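Long-range contacts in streptokinase domain B (Streptococcus dysgalactiae subsp. equisimilis, PDB 1QQR), which forms one domain of streptokinase, a bacterial plasminogen activator that has no proteolytic activity of its own: residues D9-V14 / N115-I120; K36-G41 / Y93-R98; P62-Y67 / Y124-K129. All coordinates share one frame; numbering follows the deposited sequence.

Interaction 1 (D9-V14 / N115-I120); sequences DVEYTV and NNTDLI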
loop_
_atom_site.group_PDB
_atom_site.type_symbol
_atom_site.label_atom_id
_atom_site.label_comp_id
_atom_site.label_asym_id
_atom_site.label_seq_id
_atom_site.Cartn_x
_atom_site.Cartn_y
_atom_site.Cartn_z
ATOM N N ASP A 9 -4.404 -11.802 -0.379
ATOM C CA ASP A 9 -3.916 -11.109 -1.582
ATOM C C ASP A 9 -3.474 -9.747 -1.077
ATOM O O ASP A 9 -4.279 -9.014 -0.489
ATOM C CB ASP A 9 -5.020 -10.864 -2.619
ATOM C CG ASP A 9 -5.461 -12.122 -3.325
ATOM O OD1 ASP A 9 -4.649 -13.058 -3.430
ATOM O OD2 ASP A 9 -6.621 -12.151 -3.791
ATOM N N VAL A 10 -2.206 -9.414 -1.278
ATOM C CA VAL A 10 -1.714 -8.125 -0.825
ATOM C C VAL A 10 -1.753 -7.131 -1.975
ATOM O O VAL A 10 -0.990 -7.247 -2.943
ATOM C CB VAL A 10 -0.264 -8.223 -0.285
ATOM C CG1 VAL A 10 0.201 -6.865 0.231
ATOM C CG2 VAL A 10 -0.190 -9.247 0.820
ATOM N N GLU A 11 -2.668 -6.174 -1.874
ATOM C CA GLU A 11 -2.784 -5.140 -2.879
ATOM C C GLU A 11 -2.050 -3.877 -2.425
ATOM O O GLU A 11 -1.909 -3.595 -1.225
ATOM C CB GLU A 11 -4.248 -4.841 -3.175
ATOM C CG GLU A 11 -4.873 -5.865 -4.103
ATOM C CD GLU A 11 -6.389 -5.758 -4.169
ATOM O OE1 GLU A 11 -6.916 -4.638 -4.310
ATOM O OE2 GLU A 11 -7.060 -6.806 -4.092
ATOM N N TYR A 12 -1.602 -3.101 -3.400
ATOM C CA TYR A 12 -0.831 -1.911 -3.098
ATOM C C TYR A 12 -1.315 -0.679 -3.822
ATOM O O TYR A 12 -1.667 -0.729 -4.997
ATOM C CB TYR A 12 0.624 -2.184 -3.478
ATOM C CG TYR A 12 1.592 -1.084 -3.147
ATOM C CD1 TYR A 12 2.009 -0.871 -1.848
ATOM C CD2 TYR A 12 2.107 -0.264 -4.150
ATOM C CE1 TYR A 12 2.921 0.134 -1.545
ATOM C CE2 TYR A 12 3.027 0.754 -3.866
ATOM C CZ TYR A 12 3.436 0.946 -2.560
ATOM O OH TYR A 12 4.396 1.902 -2.275
ATOM N N THR A 13 -1.375 0.422 -3.101
ATOM C CA THR A 13 -1.726 1.685 -3.716
ATOM C C THR A 13 -0.803 2.767 -3.124
ATOM O O THR A 13 -0.490 2.769 -1.923
ATOM C CB THR A 13 -3.200 2.053 -3.527
ATOM O OG1 THR A 13 -3.469 3.222 -4.301
ATOM C CG2 THR A 13 -3.530 2.343 -2.094
ATOM N N VAL A 14 -0.338 3.653 -3.987
ATOM C CA VAL A 14 0.573 4.708 -3.588
ATOM C C VAL A 14 0.189 6.050 -4.199
ATOM O O VAL A 14 -0.221 6.130 -5.356
ATOM C CB VAL A 14 2.036 4.362 -4.007
ATOM C CG1 VAL A 14 2.133 4.223 -5.502
ATOM C CG2 VAL A 14 2.997 5.429 -3.514
ATOM N N ASN A 115 -11.524 -14.743 -1.260
ATOM C CA ASN A 115 -10.175 -14.355 -0.879
ATOM C C ASN A 115 -10.082 -13.182 0.080
ATOM O O ASN A 115 -10.823 -12.206 -0.021
ATOM C CB ASN A 115 -9.354 -14.092 -2.139
ATOM C CG ASN A 115 -9.082 -15.378 -2.917
ATOM O OD1 ASN A 115 -9.440 -15.506 -4.091
ATOM N ND2 ASN A 115 -8.454 -16.346 -2.251
ATOM N N ASN A 116 -9.191 -13.316 1.048
ATOM C CA ASN A 116 -8.951 -12.264 2.017
ATOM C C ASN A 116 -7.968 -11.327 1.325
ATOM O O ASN A 116 -7.205 -11.752 0.446
ATOM C CB ASN A 116 -8.328 -12.850 3.283
ATOM C CG ASN A 116 -9.361 -13.458 4.217
ATOM O OD1 ASN A 116 -9.868 -12.789 5.124
ATOM N ND2 ASN A 116 -9.693 -14.721 3.986
ATOM N N THR A 117 -7.984 -10.059 1.698
ATOM C CA THR A 117 -7.077 -9.115 1.063
ATOM C C THR A 117 -6.540 -8.131 2.077
ATOM O O THR A 117 -7.201 -7.835 3.068
ATOM C CB THR A 117 -7.787 -8.253 -0.041
ATOM O OG1 THR A 117 -8.882 -7.558 0.555
ATOM C CG2 THR A 117 -8.339 -9.103 -1.173
ATOM N N ASP A 118 -5.329 -7.651 1.804
ATOM C CA ASP A 118 -4.679 -6.608 2.595
ATOM C C ASP A 118 -4.487 -5.487 1.573
ATOM O O ASP A 118 -4.064 -5.730 0.441
ATOM C CB ASP A 118 -3.286 -7.019 3.077
ATOM C CG ASP A 118 -3.270 -7.496 4.517
ATOM O OD1 ASP A 118 -4.277 -7.296 5.244
ATOM O OD2 ASP A 118 -2.226 -8.061 4.927
ATOM N N LEU A 119 -4.827 -4.269 1.949
ATOM C CA LEU A 119 -4.604 -3.161 1.046
ATOM C C LEU A 119 -3.559 -2.317 1.728
ATOM O O LEU A 119 -3.830 -1.730 2.786
ATOM C CB LEU A 119 -5.861 -2.303 0.825
ATOM C CG LEU A 119 -5.551 -0.995 0.071
ATOM C CD1 LEU A 119 -4.948 -1.308 -1.290
ATOM C CD2 LEU A 119 -6.805 -0.154 -0.108
ATOM N N ILE A 120 -2.362 -2.296 1.151
ATOM C CA ILE A 120 -1.298 -1.472 1.689
ATOM C C ILE A 120 -1.321 -0.137 0.934
ATOM O O ILE A 120 -1.182 -0.092 -0.289
ATOM C CB ILE A 120 0.079 -2.102 1.473
ATOM C CG1 ILE A 120 0.175 -3.433 2.225
ATOM C CG2 ILE A 120 1.169 -1.111 1.923
ATOM C CD1 ILE A 120 1.523 -4.133 2.043
#

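Interaction 2 (K36-G41 / Y93-R98); sequences KTLAIG and YRVKNR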
loop_
_atom_site.group_PDB
_atom_site.type_symbol
_atom_site.label_atom_id
_atom_site.label_comp_id
_atom_site.label_asym_id
_atom_site.label_seq_id
_atom_site.Cartn_x
_atom_site.Cartn_y
_atom_site.Cartn_z
ATOM N N LYS A 36 1.269 -9.449 -4.368
ATOM C CA LYS A 36 1.391 -10.894 -4.318
ATOM C C LYS A 36 0.386 -11.517 -3.352
ATOM O O LYS A 36 -0.280 -10.826 -2.580
ATOM C CB LYS A 36 2.817 -11.278 -3.912
ATOM C CG LYS A 36 3.359 -10.532 -2.702
ATOM C CD LYS A 36 4.888 -10.716 -2.582
ATOM C CE LYS A 36 5.514 -9.783 -1.518
ATOM N NZ LYS A 36 6.995 -9.972 -1.293
ATOM N N THR A 37 0.279 -12.832 -3.418
ATOM C CA THR A 37 -0.600 -13.577 -2.549
ATOM C C THR A 37 0.323 -14.234 -1.547
ATOM O O THR A 37 1.221 -14.976 -1.916
ATOM C CB THR A 37 -1.361 -14.621 -3.350
ATOM O OG1 THR A 37 -2.021 -13.957 -4.432
ATOM C CG2 THR A 37 -2.409 -15.314 -2.481
ATOM N N LEU A 38 0.120 -13.932 -0.277
ATOM C CA LEU A 38 0.976 -14.464 0.768
ATOM C C LEU A 38 0.161 -15.224 1.781
ATOM O O LEU A 38 -1.058 -15.306 1.680
ATOM C CB LEU A 38 1.700 -13.318 1.482
ATOM C CG LEU A 38 2.655 -12.515 0.603
ATOM C CD1 LEU A 38 3.290 -11.397 1.433
ATOM C CD2 LEU A 38 3.722 -13.447 0.044
ATOM N N ALA A 39 0.845 -15.768 2.776
ATOM C CA ALA A 39 0.176 -16.512 3.829
ATOM C C ALA A 39 0.304 -15.727 5.123
ATOM O O ALA A 39 1.189 -14.875 5.260
ATOM C CB ALA A 39 0.824 -17.899 3.984
ATOM N N ILE A 40 -0.592 -16.003 6.059
ATOM C CA ILE A 40 -0.571 -15.370 7.368
ATOM C C ILE A 40 0.854 -15.562 7.908
ATOM O O ILE A 40 1.408 -16.663 7.821
ATOM C CB ILE A 40 -1.599 -16.062 8.320
ATOM C CG1 ILE A 40 -2.958 -15.362 8.241
ATOM C CG2 ILE A 40 -1.087 -16.058 9.747
ATOM C CD1 ILE A 40 -3.649 -15.509 6.905
ATOM N N GLY A 41 1.452 -14.501 8.444
ATOM C CA GLY A 41 2.808 -14.620 8.961
ATOM C C GLY A 41 3.914 -14.236 7.986
ATOM O O GLY A 41 5.028 -13.929 8.397
ATOM N N TYR A 93 6.243 -5.740 7.754
ATOM C CA TYR A 93 4.836 -5.952 8.013
ATOM C C TYR A 93 4.611 -7.448 7.895
ATOM O O TYR A 93 4.988 -8.074 6.892
ATOM C CB TYR A 93 3.952 -5.231 7.000
ATOM C CG TYR A 93 2.525 -5.752 7.038
ATOM C CD1 TYR A 93 1.759 -5.656 8.204
ATOM C CD2 TYR A 93 1.970 -6.401 5.936
ATOM C CE1 TYR A 93 0.470 -6.203 8.262
ATOM C CE2 TYR A 93 0.686 -6.958 5.992
ATOM C CZ TYR A 93 -0.054 -6.858 7.152
ATOM O OH TYR A 93 -1.299 -7.454 7.224
ATOM N N ARG A 94 4.002 -8.016 8.925
ATOM C CA ARG A 94 3.707 -9.446 8.958
ATOM C C ARG A 94 2.234 -9.572 8.599
ATOM O O ARG A 94 1.398 -8.904 9.192
ATOM C CB ARG A 94 3.962 -9.992 10.370
ATOM C CG ARG A 94 3.803 -11.486 10.505
ATOM C CD ARG A 94 3.665 -11.891 11.972
ATOM N NE ARG A 94 3.480 -13.334 12.128
ATOM C CZ ARG A 94 3.008 -13.923 13.225
ATOM N NH1 ARG A 94 2.658 -13.196 14.282
ATOM N NH2 ARG A 94 2.887 -15.244 13.263
ATOM N N VAL A 95 1.909 -10.405 7.623
ATOM C CA VAL A 95 0.511 -10.551 7.245
ATOM C C VAL A 95 -0.284 -11.049 8.428
ATOM O O VAL A 95 -0.164 -12.203 8.838
ATOM C CB VAL A 95 0.352 -11.503 6.076
ATOM C CG1 VAL A 95 -1.117 -11.675 5.749
ATOM C CG2 VAL A 95 1.105 -10.956 4.879
ATOM N N LYS A 96 -1.074 -10.132 8.973
ATOM C CA LYS A 96 -1.936 -10.334 10.133
ATOM C C LYS A 96 -2.856 -11.565 10.038
ATOM O O LYS A 96 -3.433 -11.848 8.985
ATOM C CB LYS A 96 -2.753 -9.055 10.311
ATOM C CG LYS A 96 -3.652 -8.961 11.497
ATOM C CD LYS A 96 -4.364 -7.613 11.434
ATOM C CE LYS A 96 -5.459 -7.459 12.485
ATOM N NZ LYS A 96 -4.953 -6.937 13.800
ATOM N N ASN A 97 -2.972 -12.294 11.149
ATOM C CA ASN A 97 -3.816 -13.492 11.232
ATOM C C ASN A 97 -5.269 -13.065 11.179
ATOM O O ASN A 97 -5.648 -12.019 11.714
ATOM C CB ASN A 97 -3.570 -14.239 12.551
ATOM C CG ASN A 97 -4.000 -15.695 12.495
ATOM O OD1 ASN A 97 -4.510 -16.182 11.479
ATOM N ND2 ASN A 97 -3.785 -16.405 13.591
ATOM N N ARG A 98 -6.094 -13.871 10.532
ATOM C CA ARG A 98 -7.493 -13.519 10.435
ATOM C C ARG A 98 -8.398 -14.678 10.069
ATOM O O ARG A 98 -7.974 -15.729 9.560
ATOM C CB ARG A 98 -7.689 -12.392 9.398
ATOM C CG ARG A 98 -7.560 -12.882 7.947
ATOM C CD ARG A 98 -7.251 -11.750 6.973
ATOM N NE ARG A 98 -5.903 -11.202 7.148
ATOM C CZ ARG A 98 -5.445 -10.108 6.534
ATOM N NH1 ARG A 98 -6.229 -9.425 5.706
ATOM N NH2 ARG A 98 -4.182 -9.719 6.708
HETATM O O HOH W 1 5.341 -14.814 11.421
#

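Interaction 3 (P62-Y67 / Y124-K129); sequences PGYTIY and YYVLKK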
loop_
_atom_site.group_PDB
_atom_site.type_symbol
_atom_site.label_atom_id
_atom_site.label_comp_id
_atom_site.label_asym_id
_atom_site.label_seq_id
_atom_site.Cartn_x
_atom_site.Cartn_y
_atom_site.Cartn_z
ATOM N N PRO A 62 8.289 9.810 -15.082
ATOM C CA PRO A 62 9.712 9.780 -15.431
ATOM C C PRO A 62 10.330 11.147 -15.084
ATOM O O PRO A 62 9.715 12.197 -15.290
ATOM C CB PRO A 62 9.681 9.476 -16.928
ATOM C CG PRO A 62 8.436 10.188 -17.374
ATOM C CD PRO A 62 7.444 9.819 -16.294
ATOM N N GLY A 63 11.532 11.130 -14.529
ATOM C CA GLY A 63 12.156 12.380 -14.136
ATOM C C GLY A 63 12.039 12.681 -12.645
ATOM O O GLY A 63 12.745 13.561 -12.139
ATOM N N TYR A 64 11.152 11.975 -11.938
ATOM C CA TYR A 64 10.988 12.185 -10.501
ATOM C C TYR A 64 11.589 11.027 -9.732
ATOM O O TYR A 64 11.789 9.953 -10.285
ATOM C CB TYR A 64 9.511 12.299 -10.123
ATOM C CG TYR A 64 8.881 13.642 -10.404
ATOM C CD1 TYR A 64 8.489 13.999 -11.690
ATOM C CD2 TYR A 64 8.683 14.561 -9.379
ATOM C CE1 TYR A 64 7.914 15.241 -11.949
ATOM C CE2 TYR A 64 8.113 15.812 -9.627
ATOM C CZ TYR A 64 7.730 16.142 -10.910
ATOM O OH TYR A 64 7.147 17.366 -11.149
ATOM N N THR A 65 11.877 11.250 -8.454
ATOM C CA THR A 65 12.431 10.214 -7.587
ATOM C C THR A 65 11.801 10.337 -6.207
ATOM O O THR A 65 11.305 11.401 -5.850
ATOM C CB THR A 65 13.964 10.346 -7.410
ATOM O OG1 THR A 65 14.409 9.431 -6.386
ATOM C CG2 THR A 65 14.338 11.744 -6.984
ATOM N N ILE A 66 11.820 9.245 -5.445
ATOM C CA ILE A 66 11.282 9.235 -4.098
ATOM C C ILE A 66 12.180 10.147 -3.291
ATOM O O ILE A 66 13.399 10.068 -3.385
ATOM C CB ILE A 66 11.386 7.853 -3.412
ATOM C CG1 ILE A 66 10.595 6.800 -4.175
ATOM C CG2 ILE A 66 10.913 7.964 -1.967
ATOM C CD1 ILE A 66 9.138 6.995 -4.144
ATOM N N TYR A 67 11.579 11.009 -2.491
ATOM C CA TYR A 67 12.354 11.889 -1.653
ATOM C C TYR A 67 12.206 11.258 -0.289
ATOM O O TYR A 67 13.188 10.888 0.332
ATOM C CB TYR A 67 11.809 13.325 -1.652
ATOM C CG TYR A 67 12.584 14.157 -0.665
ATOM C CD1 TYR A 67 13.969 14.285 -0.786
ATOM C CD2 TYR A 67 11.970 14.682 0.467
ATOM C CE1 TYR A 67 14.723 14.901 0.205
ATOM C CE2 TYR A 67 12.716 15.299 1.468
ATOM C CZ TYR A 67 14.094 15.401 1.333
ATOM O OH TYR A 67 14.850 15.967 2.336
ATOM N N TYR A 124 4.314 9.071 -0.670
ATOM C CA TYR A 124 5.701 9.519 -0.607
ATOM C C TYR A 124 5.804 10.934 -1.147
ATOM O O TYR A 124 5.024 11.336 -2.006
ATOM C CB TYR A 124 6.652 8.676 -1.460
ATOM C CG TYR A 124 6.852 7.266 -1.000
ATOM C CD1 TYR A 124 5.894 6.294 -1.277
ATOM C CD2 TYR A 124 8.022 6.877 -0.359
ATOM C CE1 TYR A 124 6.093 4.982 -0.949
ATOM C CE2 TYR A 124 8.231 5.549 -0.016
ATOM C CZ TYR A 124 7.243 4.609 -0.325
ATOM O OH TYR A 124 7.377 3.292 -0.021
ATOM N N TYR A 125 6.766 11.689 -0.628
ATOM C CA TYR A 125 7.025 13.020 -1.147
ATOM C C TYR A 125 8.020 12.742 -2.261
ATOM O O TYR A 125 8.937 11.952 -2.058
ATOM C CB TYR A 125 7.676 13.897 -0.073
ATOM C CG TYR A 125 6.666 14.443 0.900
ATOM C CD1 TYR A 125 6.630 14.005 2.224
ATOM C CD2 TYR A 125 5.700 15.358 0.478
ATOM C CE1 TYR A 125 5.643 14.463 3.103
ATOM C CE2 TYR A 125 4.718 15.820 1.342
ATOM C CZ TYR A 125 4.690 15.369 2.650
ATOM O OH TYR A 125 3.699 15.813 3.500
ATOM N N VAL A 126 7.827 13.329 -3.438
ATOM C CA VAL A 126 8.779 13.116 -4.536
ATOM C C VAL A 126 9.449 14.408 -5.011
ATOM O O VAL A 126 8.953 15.511 -4.790
ATOM C CB VAL A 126 8.122 12.417 -5.743
ATOM C CG1 VAL A 126 7.594 11.047 -5.315
ATOM C CG2 VAL A 126 7.015 13.285 -6.314
ATOM N N LEU A 127 10.566 14.269 -5.701
ATOM C CA LEU A 127 11.327 15.435 -6.140
ATOM C C LEU A 127 11.764 15.281 -7.588
ATOM O O LEU A 127 12.161 14.187 -8.004
ATOM C CB LEU A 127 12.560 15.540 -5.237
ATOM C CG LEU A 127 13.568 16.676 -5.261
ATOM C CD1 LEU A 127 13.042 17.854 -4.452
ATOM C CD2 LEU A 127 14.850 16.187 -4.632
ATOM N N LYS A 128 11.691 16.353 -8.372
ATOM C CA LYS A 128 12.140 16.229 -9.750
ATOM C C LYS A 128 13.645 16.062 -9.583
ATOM O O LYS A 128 14.255 16.772 -8.788
ATOM C CB LYS A 128 11.811 17.484 -10.568
ATOM C CG LYS A 128 11.624 17.204 -12.068
ATOM C CD LYS A 128 11.706 18.473 -12.919
ATOM C CE LYS A 128 10.584 19.460 -12.620
ATOM N NZ LYS A 128 9.238 18.984 -13.079
ATOM N N LYS A 129 14.237 15.096 -10.278
ATOM C CA LYS A 129 15.666 14.864 -10.141
ATOM C C LYS A 129 16.426 16.073 -10.634
ATOM O O LYS A 129 16.009 16.742 -11.588
ATOM C CB LYS A 129 16.093 13.589 -10.885
ATOM C CG LYS A 129 16.093 12.357 -9.969
ATOM C CD LYS A 129 16.905 11.188 -10.524
ATOM C CE LYS A 129 16.261 10.613 -11.774
ATOM N NZ LYS A 129 17.022 9.446 -12.295
#

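Interaction 1 (D9-V14 / N115-I120)
Val10 and Ile120 meet over two parallel neighbouring strands of a beta-grasp fold, a mixed sheet with the helix 46-60 packed on one face. The backbones pair as Val10 with Asp118 and Tyr12 with Ile120 on the helix side, and as Asp9 with Thr117 and Glu11 with Leu119 on the other. Asp9, Glu11 and Thr13 form the five backbone bonds, reaching Asn116, Asp118 and Ile120 in the staggered pattern of parallel strands; Glu11 N to Asp118 O is 2.7 Å. Ile120 is the residue most covered by the other strand: its CG1 lies beside the backbone N (chi1 -63°) and the rest of the chain runs on extended, sending CD1 to Val10 CG1 at 3.5 Å, while the CG2 branch turns the other way and rests 3.9 Å from Tyr12 CD1. Tyr12 CG, anti to the backbone N (chi1 -176°), carries the ring along the strand with its CD1 side against Ile120; Leu49, Ala53 and Ile56 of the helix touch it, and Glu122 hydrogen-bonds its hydroxyl. Buried Asp118 is satisfied from outside the pair: one carboxylate oxygen has a salt bridge to Arg98, the other a hydrogen bond to Tyr93. The opposite face is more mixed. Thr117 turns its methyl, not its hydroxyl, toward the neighbouring strand, with CG2 4.0 Å from Asp9 CB, and Glu11 leans back along the strand so that OE2 comes within 3.9 Å of the same methyl. Asp9 OD1 bonds Thr37, while OD2 rests against Asn115 CB. Further along, Leu119 brings CD1 to 4.0 Å from Thr13 CG2.

Interaction 2 (K36-G41 / Y93-R98)
Val95 places CG1 anti to its backbone N (chi1 178°) and CG2 beside it, so that CG2 reaches Leu38 and CG1 lies by Ala39 O and Ile40 CA; Ile40 answers with a CG1 swung away from the usual staggered values (chi1 -91°). The contact joins two connecting loops at one end of the beta-grasp domain, one leaving strand 33-38 and the other leaving strand 92-94; the touching parts, 38-41 and 94-98, run 94° apart. Val95 CB lies 3.6 Å from Ala39 O, while its CG2 branch is 4.1 Å from Leu38 CD1; Val8 and Asp118 also touch the side chain, leaving it buried. One backbone bond spans the loops: Gly41 N donates to Val95 O at 2.8 Å, nearly straight, in the carbonyl plane and on a lone pair. Ile40 CA-H approaches the same oxygen, so two successive residues turn toward one carbonyl. Ile40 then rides over the next peptides, its CG1 3.6 Å from Asn97 CA and as close to Lys96 O, and its CG2 beside the Asn97 amide. Gly41 itself has a positive phi. Arg94, extended from CG to NE, passes alongside this glycine, and its CG packs 3.5 Å from Gly41 O; a water donates a hydrogen bond to that oxygen. Bonds within the loop also tie it together: Tyr93 OH accepts from Lys96 N, and Arg98, which besides its bridge to Asp118 has a salt bridge to Asp77, closes back on the chain. Its guanidinium lies side-on to Lys96 O, with both nitrogens on the same face of that carbonyl: NE at 3.1 Å and NH2 at 3.2 Å.

Interaction 3 (P62-Y67 / Y124-K129)
Tyr64 lays its ring beside strand 124-128, and Lys128 covers one face of it. Lys128 CG stands over the ring, 4.3 Å from the centroid and 15° off the normal, a CH-pi contact, while the lysine CA lies above the rim of the same face. Bends at chi3 and chi4 then curl the rest of the chain round the phenol, bringing NZ into a weak hydrogen bond with Tyr64 OH; Asp22 provides the stronger partner of that hydroxyl. Val126 CG2 packs obliquely against the ring, 3.7 Å from Tyr64 CD2, and Phe25 meets the ring edge-to-face. The strands are antiparallel but strongly twisted, their axes 138° apart. Ile66 points its CB away from strand 124-128, yet its branches fold back: CD1 sits over a face of the Tyr124 ring, 4.2 Å from the centroid, and CG2 is 3.5 Å from Tyr124 CD2. Leu50, Ala53 and Leu57 of helix 46-60 touch Ile66, Tyr124 and Val126 respectively, so these bumps belong to the core between helix and sheet. Elsewhere the Thr65 methyl, CG2, fits between Leu127 O and Lys129 CG, 3.5 Å from the latter, as the threonine and lysine side chains cross at about a right angle. Tyr67 CB rests by Tyr125 O and 4.3 Å from Leu127 CB, while Tyr125 CB meets the edge of the Tyr67 ring. Backbone bonds fix the register, two between Thr65 and Leu127, with Lys129 N to Gly63 O and Tyr67 N to Tyr125 O beyond them. The lysines thus act here largely through their methylene groups, packing on tyrosine and threonine, and Lys128 NZ adds a weak bond to Tyr64 OH.

How the interactions relate
From the N terminus, strand 8-18 carries residues 9-14, which open interaction 1, and leads into strand 33-38, its antiparallel neighbour, where the chain enters interaction 2 at residues 36-41. Helix 46-60 follows, then residues 62-67 open interaction 3. Residues 93-98 close the second contact, nested inside the loop that interaction 1 completes at 115-120, and 124-129 closes the third. Interaction 3 therefore crosses both others along the chain. Interactions 1 and 3 share the long strand 111-128, and meet where Tyr124 touches Tyr12 and Val14. Interactions 1 and 2 touch directly, whereas 2 and 3 lie about 12 Å apart at their nearest atoms, on opposite sides of the domain's centre.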